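Local coordinates for protein methionine-R-sulfoxide reductase (Neisseria meningitidis, PDB 3MMH) that reduces free methionine-R-sulfoxide to methionine, using a GAF-type domain to hold the substrate and cysteines that can form a disulfide, at residues 24-29 and 157-162; 47-52 and 139-144; 104-109 and 114-119. All coordinates share one frame; numbering follows the deposited sequence.

Interaction 1. Residues 24-29 and 157-162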
loop_
_atom_site.group_PDB
_atom_site.type_symbol
_atom_site.label_atom_id
_atom_site.label_comp_id
_atom_site.label_asym_id
_atom_site.label_seq_id
_atom_site.Cartn_x
_atom_site.Cartn_y
_atom_site.Cartn_z
ATOM N N SER A 24 -8.611 -5.958 15.395
ATOM C CA SER A 24 -7.547 -6.584 16.178
ATOM C C SER A 24 -6.181 -6.247 15.631
ATOM O O SER A 24 -5.248 -5.908 16.371
ATOM C CB SER A 24 -7.683 -8.108 16.110
ATOM O OG SER A 24 -6.559 -8.682 16.794
ATOM N N VAL A 25 -6.030 -6.351 14.297
ATOM C CA VAL A 25 -4.751 -6.108 13.660
ATOM C C VAL A 25 -4.321 -4.638 13.875
ATOM O O VAL A 25 -3.168 -4.398 14.276
ATOM C CB VAL A 25 -4.865 -6.434 12.161
ATOM C CG1 VAL A 25 -3.752 -5.863 11.381
ATOM C CG2 VAL A 25 -4.999 -7.945 11.878
ATOM N N VAL A 26 -5.168 -3.691 13.714
ATOM C CA VAL A 26 -4.830 -2.299 13.850
ATOM C C VAL A 26 -4.709 -1.832 15.272
ATOM O O VAL A 26 -4.101 -0.813 15.553
ATOM C CB VAL A 26 -5.700 -1.369 12.979
ATOM C CG1 VAL A 26 -5.608 -1.736 11.504
ATOM C CG2 VAL A 26 -7.086 -1.298 13.453
ATOM N N ALA A 27 -5.275 -2.607 16.213
ATOM C CA ALA A 27 -5.158 -2.324 17.613
ATOM C C ALA A 27 -3.710 -2.408 18.098
ATOM O O ALA A 27 -3.337 -1.773 19.069
ATOM C CB ALA A 27 -6.029 -3.255 18.443
ATOM N N ASP A 28 -2.898 -3.187 17.392
ATOM C CA ASP A 28 -1.583 -3.569 17.891
ATOM C C ASP A 28 -0.475 -2.780 17.200
ATOM O O ASP A 28 0.691 -3.175 17.238
ATOM C CB ASP A 28 -1.356 -5.068 17.687
ATOM C CG ASP A 28 -2.302 -5.919 18.511
ATOM O OD1 ASP A 28 -2.891 -5.390 19.477
ATOM O OD2 ASP A 28 -2.457 -7.117 18.192
ATOM N N GLU A 29 -0.837 -1.667 16.569
ATOM C CA GLU A 29 0.167 -0.759 15.951
ATOM C C GLU A 29 -0.361 0.651 16.058
ATOM O O GLU A 29 -1.577 0.862 16.006
ATOM C CB GLU A 29 0.388 -1.181 14.517
ATOM C CG GLU A 29 1.310 -0.305 13.684
ATOM C CD GLU A 29 2.684 -0.116 14.316
ATOM O OE1 GLU A 29 3.414 -1.121 14.516
ATOM O OE2 GLU A 29 3.014 1.042 14.680
ATOM N N GLU A 157 -10.650 5.762 12.412
ATOM C CA GLU A 157 -10.585 7.046 13.045
ATOM C C GLU A 157 -9.967 6.961 14.432
ATOM O O GLU A 157 -9.183 7.825 14.875
ATOM C CB GLU A 157 -11.973 7.724 13.092
ATOM C CG GLU A 157 -12.481 8.184 11.750
ATOM C CD GLU A 157 -13.984 8.479 11.726
ATOM O OE1 GLU A 157 -14.705 8.198 12.717
ATOM O OE2 GLU A 157 -14.408 8.965 10.685
ATOM N N LYS A 158 -10.375 5.952 15.192
ATOM C CA LYS A 158 -9.817 5.758 16.543
ATOM C C LYS A 158 -8.326 5.488 16.487
ATOM O O LYS A 158 -7.581 5.928 17.357
ATOM C CB LYS A 158 -10.559 4.691 17.339
ATOM C CG LYS A 158 -12.049 5.163 17.547
ATOM C CD LYS A 158 -12.878 4.128 18.206
ATOM C CE LYS A 158 -14.308 4.644 18.300
ATOM N NZ LYS A 158 -14.879 4.664 16.892
ATOM N N ARG A 159 -7.873 4.749 15.484
ATOM C CA ARG A 159 -6.422 4.529 15.319
ATOM C C ARG A 159 -5.689 5.781 14.913
ATOM O O ARG A 159 -4.532 5.973 15.311
ATOM C CB ARG A 159 -6.119 3.378 14.328
ATOM C CG ARG A 159 -6.743 2.054 14.743
ATOM C CD ARG A 159 -6.574 1.682 16.183
ATOM N NE ARG A 159 -5.169 1.591 16.589
ATOM C CZ ARG A 159 -4.747 1.808 17.806
ATOM N NH1 ARG A 159 -5.578 2.256 18.740
ATOM N NH2 ARG A 159 -3.429 1.641 18.057
ATOM N N PHE A 160 -6.318 6.660 14.138
ATOM C CA PHE A 160 -5.703 7.950 13.776
ATOM C C PHE A 160 -5.456 8.735 15.044
ATOM O O PHE A 160 -4.397 9.294 15.313
ATOM C CB PHE A 160 -6.535 8.726 12.767
ATOM C CG PHE A 160 -5.971 10.060 12.468
ATOM C CD1 PHE A 160 -4.877 10.213 11.666
ATOM C CD2 PHE A 160 -6.501 11.180 13.071
ATOM C CE1 PHE A 160 -4.346 11.441 11.442
ATOM C CE2 PHE A 160 -5.940 12.485 12.800
ATOM C CZ PHE A 160 -4.876 12.544 11.969
ATOM N N GLU A 161 -6.485 8.857 15.887
ATOM C CA GLU A 161 -6.295 9.553 17.130
ATOM C C GLU A 161 -5.229 8.909 18.027
ATOM O O GLU A 161 -4.426 9.592 18.656
ATOM C CB GLU A 161 -7.633 9.639 17.836
ATOM C CG GLU A 161 -8.761 10.410 17.147
ATOM C CD GLU A 161 -8.356 11.808 16.783
ATOM O OE1 GLU A 161 -7.384 12.392 17.376
ATOM O OE2 GLU A 161 -9.026 12.306 15.883
ATOM N N ALA A 162 -5.185 7.593 18.062
ATOM C CA ALA A 162 -4.146 6.898 18.859
ATOM C C ALA A 162 -2.785 7.168 18.324
ATOM O O ALA A 162 -1.850 7.353 19.093
ATOM C CB ALA A 162 -4.391 5.379 18.864
#

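Interaction 2. Residues 47-52 and 139-144. With SME (methionine sulfoxide), chain C.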
loop_
_atom_site.group_PDB
_atom_site.type_symbol
_atom_site.label_atom_id
_atom_site.label_comp_id
_atom_site.label_asym_id
_atom_site.label_seq_id
_atom_site.Cartn_x
_atom_site.Cartn_y
_atom_site.Cartn_z
ATOM N N PHE A 47 -11.995 -9.506 -0.131
ATOM C CA PHE A 47 -13.063 -9.199 -1.123
ATOM C C PHE A 47 -12.566 -9.223 -2.575
ATOM O O PHE A 47 -13.368 -9.389 -3.482
ATOM C CB PHE A 47 -13.664 -7.806 -0.835
ATOM C CG PHE A 47 -14.447 -7.784 0.439
ATOM C CD1 PHE A 47 -15.768 -8.165 0.423
ATOM C CD2 PHE A 47 -13.887 -7.386 1.643
ATOM C CE1 PHE A 47 -16.542 -8.170 1.591
ATOM C CE2 PHE A 47 -14.644 -7.437 2.774
ATOM C CZ PHE A 47 -15.945 -7.813 2.748
ATOM N N GLY A 48 -11.254 -9.103 -2.808
ATOM C CA GLY A 48 -10.757 -9.219 -4.154
ATOM C C GLY A 48 -11.129 -8.092 -5.057
ATOM O O GLY A 48 -11.030 -8.220 -6.301
ATOM N N TRP A 49 -11.508 -6.925 -4.546
ATOM C CA TRP A 49 -11.846 -5.797 -5.355
ATOM C C TRP A 49 -10.670 -5.434 -6.218
ATOM O O TRP A 49 -9.524 -5.592 -5.873
ATOM C CB TRP A 49 -12.237 -4.597 -4.472
ATOM C CG TRP A 49 -13.456 -4.797 -3.638
ATOM C CD1 TRP A 49 -14.622 -5.400 -4.022
ATOM C CD2 TRP A 49 -13.616 -4.449 -2.282
ATOM N NE1 TRP A 49 -15.534 -5.404 -2.999
ATOM C CE2 TRP A 49 -14.951 -4.801 -1.928
ATOM C CE3 TRP A 49 -12.841 -3.842 -1.327
ATOM C CZ2 TRP A 49 -15.468 -4.549 -0.649
ATOM C CZ3 TRP A 49 -13.378 -3.601 -0.071
ATOM C CH2 TRP A 49 -14.683 -3.952 0.284
ATOM N N PHE A 50 -10.958 -4.824 -7.359
ATOM C CA PHE A 50 -9.948 -4.339 -8.300
ATOM C C PHE A 50 -8.967 -3.342 -7.648
ATOM O O PHE A 50 -7.744 -3.427 -7.911
ATOM C CB PHE A 50 -10.671 -3.632 -9.461
ATOM C CG PHE A 50 -9.787 -3.087 -10.518
ATOM C CD1 PHE A 50 -9.034 -3.921 -11.353
ATOM C CD2 PHE A 50 -9.734 -1.720 -10.720
ATOM C CE1 PHE A 50 -8.178 -3.399 -12.325
ATOM C CE2 PHE A 50 -8.899 -1.196 -11.703
ATOM C CZ PHE A 50 -8.251 -2.053 -12.537
ATOM N N TRP A 51 -9.446 -2.437 -6.831
ATOM C CA TRP A 51 -8.640 -1.474 -6.176
ATOM C C TRP A 51 -9.231 -1.189 -4.848
ATOM O O TRP A 51 -10.450 -1.002 -4.714
ATOM C CB TRP A 51 -8.572 -0.183 -7.039
ATOM C CG TRP A 51 -7.456 0.777 -6.773
ATOM C CD1 TRP A 51 -6.282 0.828 -7.492
ATOM C CD2 TRP A 51 -7.346 1.777 -5.739
ATOM N NE1 TRP A 51 -5.510 1.813 -6.984
ATOM C CE2 TRP A 51 -6.119 2.422 -5.917
ATOM C CE3 TRP A 51 -8.192 2.243 -4.728
ATOM C CZ2 TRP A 51 -5.682 3.465 -5.123
ATOM C CZ3 TRP A 51 -7.784 3.250 -3.914
ATOM C CH2 TRP A 51 -6.532 3.859 -4.097
ATOM N N VAL A 52 -8.413 -1.059 -3.810
ATOM C CA VAL A 52 -8.904 -0.647 -2.506
ATOM C C VAL A 52 -7.783 0.065 -1.734
ATOM O O VAL A 52 -6.665 -0.459 -1.678
ATOM C CB VAL A 52 -9.537 -1.774 -1.662
ATOM C CG1 VAL A 52 -8.596 -2.958 -1.486
ATOM C CG2 VAL A 52 -10.098 -1.270 -0.353
ATOM N N ALA A 139 -22.091 -2.253 -10.210
ATOM C CA ALA A 139 -22.880 -2.419 -8.978
ATOM C C ALA A 139 -22.248 -3.421 -8.051
ATOM O O ALA A 139 -22.980 -4.133 -7.336
ATOM C CB ALA A 139 -24.381 -2.923 -9.330
ATOM N N GLN A 140 -20.927 -3.372 -7.871
ATOM C CA GLN A 140 -20.301 -4.256 -6.906
ATOM C C GLN A 140 -20.552 -3.778 -5.477
ATOM O O GLN A 140 -20.430 -4.575 -4.542
ATOM C CB GLN A 140 -18.805 -4.368 -7.204
ATOM C CG GLN A 140 -18.198 -5.538 -6.439
ATOM C CD GLN A 140 -18.755 -6.892 -6.860
ATOM O OE1 GLN A 140 -19.012 -7.078 -8.052
ATOM N NE2 GLN A 140 -18.993 -7.813 -5.917
ATOM N N PHE A 141 -20.832 -2.505 -5.299
ATOM C CA PHE A 141 -20.949 -1.905 -3.991
ATOM C C PHE A 141 -22.380 -1.429 -3.743
ATOM O O PHE A 141 -23.007 -0.824 -4.617
ATOM C CB PHE A 141 -19.992 -0.719 -3.786
ATOM C CG PHE A 141 -18.577 -1.086 -4.144
ATOM C CD1 PHE A 141 -17.807 -1.797 -3.262
ATOM C CD2 PHE A 141 -18.034 -0.759 -5.381
ATOM C CE1 PHE A 141 -16.510 -2.145 -3.625
ATOM C CE2 PHE A 141 -16.760 -1.130 -5.715
ATOM C CZ PHE A 141 -15.978 -1.817 -4.830
ATOM N N ASP A 142 -22.904 -1.781 -2.578
ATOM C CA ASP A 142 -24.255 -1.474 -2.244
ATOM C C ASP A 142 -24.370 -1.081 -0.761
ATOM O O ASP A 142 -23.382 -0.694 -0.125
ATOM C CB ASP A 142 -25.163 -2.656 -2.644
ATOM C CG ASP A 142 -24.954 -3.879 -1.830
ATOM O OD1 ASP A 142 -24.261 -3.838 -0.809
ATOM O OD2 ASP A 142 -25.490 -4.944 -2.193
ATOM N N GLU A 143 -25.600 -1.136 -0.231
ATOM C CA GLU A 143 -25.828 -0.693 1.123
ATOM C C GLU A 143 -25.041 -1.506 2.178
ATOM O O GLU A 143 -24.715 -0.993 3.238
ATOM C CB GLU A 143 -27.336 -0.636 1.466
ATOM C CG GLU A 143 -28.008 -1.950 1.667
ATOM C CD GLU A 143 -28.457 -2.623 0.386
ATOM O OE1 GLU A 143 -28.142 -2.121 -0.711
ATOM O OE2 GLU A 143 -29.111 -3.732 0.529
ATOM N N THR A 144 -24.778 -2.756 1.877
ATOM C CA THR A 144 -23.975 -3.580 2.791
ATOM C C THR A 144 -22.572 -3.009 2.901
ATOM O O THR A 144 -22.012 -2.862 3.982
ATOM C CB THR A 144 -23.943 -5.042 2.325
ATOM O OG1 THR A 144 -25.288 -5.556 2.349
ATOM C CG2 THR A 144 -23.089 -5.923 3.142
HETATM N N SME C . -12.363 7.141 -9.002
HETATM C CA SME C . -11.853 8.095 -7.988
HETATM C CB SME C . -10.339 8.362 -8.120
HETATM C CG SME C . -9.422 7.358 -7.403
HETATM S S SME C . -9.205 5.875 -8.300
HETATM O OE SME C . -10.333 5.228 -8.944
HETATM C CE SME C . -8.224 4.977 -7.172
HETATM C C SME C . -12.658 9.365 -8.013
HETATM O O SME C . -12.408 10.219 -7.152
HETATM O OXT SME C . -13.592 9.503 -8.894
#

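Interaction 3. Residues 104-109 and 114-119. With SME (methionine sulfoxide), chain C.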
loop_
_atom_site.group_PDB
_atom_site.type_symbol
_atom_site.label_atom_id
_atom_site.label_comp_id
_atom_site.label_asym_id
_atom_site.label_seq_id
_atom_site.Cartn_x
_atom_site.Cartn_y
_atom_site.Cartn_z
ATOM N N PRO A 104 -21.659 11.864 -12.144
ATOM C CA PRO A 104 -21.026 13.117 -12.578
ATOM C C PRO A 104 -19.576 13.262 -12.101
ATOM O O PRO A 104 -19.327 13.047 -10.893
ATOM C CB PRO A 104 -21.954 14.192 -11.953
ATOM C CG PRO A 104 -23.267 13.511 -11.693
ATOM C CD PRO A 104 -22.968 12.053 -11.451
ATOM N N ASP A 105 -18.667 13.593 -13.013
ATOM C CA ASP A 105 -17.266 13.947 -12.690
ATOM C C ASP A 105 -16.421 12.822 -12.011
ATOM O O ASP A 105 -15.513 13.121 -11.277
ATOM C CB ASP A 105 -17.191 15.215 -11.839
ATOM C CG ASP A 105 -15.810 15.842 -11.746
ATOM O OD1 ASP A 105 -15.104 15.896 -12.791
ATOM O OD2 ASP A 105 -15.388 16.285 -10.646
ATOM N N HIS A 106 -16.712 11.560 -12.274
ATOM C CA HIS A 106 -15.855 10.446 -11.900
ATOM C C HIS A 106 -14.456 10.666 -12.483
ATOM O O HIS A 106 -14.307 11.078 -13.657
ATOM C CB HIS A 106 -16.495 9.135 -12.402
ATOM C CG HIS A 106 -15.630 7.946 -12.205
ATOM N ND1 HIS A 106 -14.916 7.392 -13.235
ATOM C CD2 HIS A 106 -15.322 7.223 -11.102
ATOM C CE1 HIS A 106 -14.230 6.355 -12.797
ATOM N NE2 HIS A 106 -14.431 6.254 -11.489
ATOM N N ILE A 107 -13.457 10.385 -11.651
ATOM C CA ILE A 107 -12.082 10.445 -12.106
ATOM C C ILE A 107 -11.647 8.984 -12.391
ATOM O O ILE A 107 -11.525 8.164 -11.459
ATOM C CB ILE A 107 -11.193 11.177 -11.114
ATOM C CG1 ILE A 107 -11.606 12.600 -10.883
ATOM C CG2 ILE A 107 -9.719 11.026 -11.521
ATOM C CD1 ILE A 107 -10.852 13.246 -9.756
ATOM N N ALA A 108 -11.322 8.721 -13.649
ATOM C CA ALA A 108 -10.952 7.404 -14.100
ATOM C C ALA A 108 -9.417 7.166 -14.034
ATOM O O ALA A 108 -8.757 7.123 -15.063
ATOM C CB ALA A 108 -11.571 7.071 -15.530
ATOM N N CYS A 109 -8.826 6.909 -12.873
ATOM C CA CYS A 109 -7.355 6.665 -12.769
ATOM C C CYS A 109 -7.041 5.369 -13.481
ATOM O O CYS A 109 -5.932 5.204 -13.959
ATOM C CB CYS A 109 -6.799 6.670 -11.312
ATOM S SG CYS A 109 -7.247 8.120 -10.401
ATOM N N ARG A 114 -15.525 0.087 -13.103
ATOM C CA ARG A 114 -16.934 0.274 -13.415
ATOM C C ARG A 114 -17.842 0.681 -12.265
ATOM O O ARG A 114 -18.914 1.267 -12.510
ATOM C CB ARG A 114 -17.506 -0.944 -14.147
ATOM C CG ARG A 114 -16.736 -1.265 -15.479
ATOM C CD ARG A 114 -17.433 -2.215 -16.398
ATOM N NE ARG A 114 -18.605 -1.523 -16.964
ATOM C CZ ARG A 114 -19.522 -2.151 -17.708
ATOM N NH1 ARG A 114 -19.433 -3.453 -17.901
ATOM N NH2 ARG A 114 -20.525 -1.456 -18.170
ATOM N N SER A 115 -17.467 0.403 -11.037
ATOM C CA SER A 115 -18.260 0.817 -9.900
ATOM C C SER A 115 -17.335 1.154 -8.747
ATOM O O SER A 115 -16.159 0.765 -8.786
ATOM C CB SER A 115 -19.294 -0.239 -9.505
ATOM O OG SER A 115 -18.722 -1.454 -9.057
ATOM N N GLU A 116 -17.778 1.912 -7.770
ATOM C CA GLU A 116 -16.924 2.468 -6.734
ATOM C C GLU A 116 -17.722 2.788 -5.479
ATOM O O GLU A 116 -18.940 3.083 -5.539
ATOM C CB GLU A 116 -16.304 3.756 -7.290
ATOM C CG GLU A 116 -15.345 4.519 -6.422
ATOM C CD GLU A 116 -14.593 5.598 -7.086
ATOM O OE1 GLU A 116 -14.878 5.993 -8.200
ATOM O OE2 GLU A 116 -13.660 6.201 -6.454
ATOM N N ILE A 117 -17.036 2.832 -4.366
ATOM C CA ILE A 117 -17.579 3.397 -3.107
ATOM C C ILE A 117 -16.466 4.205 -2.427
ATOM O O ILE A 117 -15.312 3.770 -2.449
ATOM C CB ILE A 117 -18.081 2.319 -2.153
ATOM C CG1 ILE A 117 -18.761 2.932 -0.936
ATOM C CG2 ILE A 117 -17.024 1.308 -1.792
ATOM C CD1 ILE A 117 -19.558 1.913 -0.070
ATOM N N VAL A 118 -16.818 5.351 -1.898
ATOM C CA VAL A 118 -15.929 6.180 -1.118
ATOM C C VAL A 118 -16.529 6.453 0.240
ATOM O O VAL A 118 -17.654 6.951 0.302
ATOM C CB VAL A 118 -15.576 7.484 -1.836
ATOM C CG1 VAL A 118 -14.623 8.324 -0.965
ATOM C CG2 VAL A 118 -14.979 7.189 -3.224
ATOM N N VAL A 119 -15.788 6.200 1.304
ATOM C CA VAL A 119 -16.225 6.449 2.668
ATOM C C VAL A 119 -15.235 7.447 3.333
ATOM O O VAL A 119 -14.055 7.138 3.462
ATOM C CB VAL A 119 -16.295 5.159 3.501
ATOM C CG1 VAL A 119 -16.687 5.460 4.958
ATOM C CG2 VAL A 119 -17.176 4.164 2.858
HETATM N N SME C . -12.363 7.141 -9.002
HETATM C CA SME C . -11.853 8.095 -7.988
HETATM C CB SME C . -10.339 8.362 -8.120
HETATM C CG SME C . -9.422 7.358 -7.403
HETATM S S SME C . -9.205 5.875 -8.300
HETATM O OE SME C . -10.333 5.228 -8.944
HETATM C CE SME C . -8.224 4.977 -7.172
HETATM C C SME C . -12.658 9.365 -8.013
HETATM O O SME C . -12.408 10.219 -7.152
HETATM O OXT SME C . -13.592 9.503 -8.894
#

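Interaction 1. Residues 24-29 and 157-162
Arg159, on helix 143-165, reaches Val26 O in the last turn of helix 11-27 and Glu29 O just beyond it, joining two helices that belong to the helical side of this GAF-fold protein. The contact is one arginine against the end of a helix and the turn that follows it: Val26, Ala27 and Glu29 are met, and all the close contacts of 157-162 come from Arg159.

Two hydrogen bonds carry the polar part. Arg159 NH2 donates to Glu29 O at 2.9 Å, almost straight at 177°, with the oxygen lying in the guanidinium plane while the donor stands above the plane of the carbonyl. The second, from Arg159 NE to Val26 O, is short at 2.8 Å but strongly bent, and so weak. Glu29 O also accepts from Asn35 ND2 of helix 32-47, which gives that carbonyl two donors. The Glu29 carboxylate serves the dimer: OE1 makes a salt bridge to Arg77 and a hydrogen bond to Thr76, both of the second subunit.

Apolar contact comes from the aliphatic part of the arginine. Val26 CG2 rests 3.6 Å from Arg159 CG, the two side chains running alongside with opposite headings. The arginine chain is bent at chi2 (-46°) and again at chi3 (-59°), a fold that lays its methylenes against the valine and still delivers the guanidinium to the carbonyls.

Arg159 also belongs, with Thr30 and Asn35, to the surroundings of a bound magnesium ion. Over one face of its guanidinium lies Ala27, whose O is 3.6 Å from Arg159 NH2.

Interaction 2. Residues 47-52 and 139-144
The indole of Trp49 is covered on both faces. Over one comes the edge of Phe141, with Phe141 CE1 3.5 Å from Trp49 CE2; against the opposite face, over its centre, sits CB of Phe47. The Phe141 pair is an edge-to-face stack, the phenyl centroid 4.8 Å from that of the five-membered indole ring and the planes at 58°. Phe141 CE1 lies offset toward the rim of the indole, and Phe141 CZ approaches Trp49 CD1 at 3.9 Å. With CG of Phe141 anti to its carbonyl carbon (chi1 -51°), the ring is brought nearer to the tryptophan than the direction of its CB would suggest. Gln140 adds a looser touch, its CG 4.3 Å from Trp49 CD1.

A second tryptophan, Trp51, faces the substrate. The methyl carbon CE of methionine sulfoxide stands over the centre of this indole, 3.5 Å from Trp51 CE2, and the ring of Phe69 also meets this indole, the planes nearly parallel. A classic beta bulge opens strand 51-58, Phe50 and Trp51 lying across from the single residue Asp134.

The other segment turns into helix 143-165. Asp142 is its N-cap, OD1 accepting from Thr144 N at 2.9 Å from above the carboxylate plane, and Lys11 makes a salt bridge to the same oxygen.

Trp49 and Phe141 thus join the lead-in to strand 51-58 with the lead-in to helix 143-165 through apolar and aromatic forces, while two residues further on Trp51 offers the substrate methyl an apolar, CH-pi type surface.

Interaction 3. Residues 104-109 and 114-119
His106 and Glu116 meet beside the amino group of the bound substrate. Between the side chains, Glu116 OE1 comes to the edge of the imidazole, near its plane, 3.2 Å from His106 CD2, and the ring and carboxylate planes are almost perpendicular at 89°. Glu116 reaches this spot by an extended chain, its CG anti to the backbone N (chi1 -179°).

Hydrogen bonds to the ligand are shared by both segments. The substrate N donates to Ile107 O at 2.8 Å and to Glu116 OE1 at 2.9 Å, with a weaker bond to Glu116 OE2. Ile107 N in turn donates to the ligand OXT at 2.9 Å (166°), so one residue's backbone grips both the amino and the carboxylate ends. Asp132 and Asp134, also of the pocket, lie close to Glu116 OE2.

At the sulfur end, Cys109 SG lies 3.6 Å from the ligand S, although Cys109 is joined to Cys75 in a disulfide. Loop 104-109 and strand 115-123 thus hold the amino group between them, from two sides of the methionine sulfoxide pocket, consistent with a GAF-domain ligand pocket adapted to a free amino acid.

In the fold
Interactions 2 and 3 form one continuous region, their centres 12 Å apart, and both touch the methionine sulfoxide: the methyl end meets 47-52, while 104-109 meets the amino group, carboxylate and sulfur, and Glu116 of 114-119 the amino group. They also touch directly, through a probable hydrogen bond between Gln140 N and Ser115 OG (3.2 Å) and through Phe141 CD1 packed 3.5 Å from Ile117 CG2. Interaction 1 lies away from the pocket, with centres about 23 Å from interaction 2 and about 27 Å from interaction 3, on the other side of the chain's centre. Helix 143-165 connects it to interaction 2, and interactions 1 and 3 both touch the second subunit.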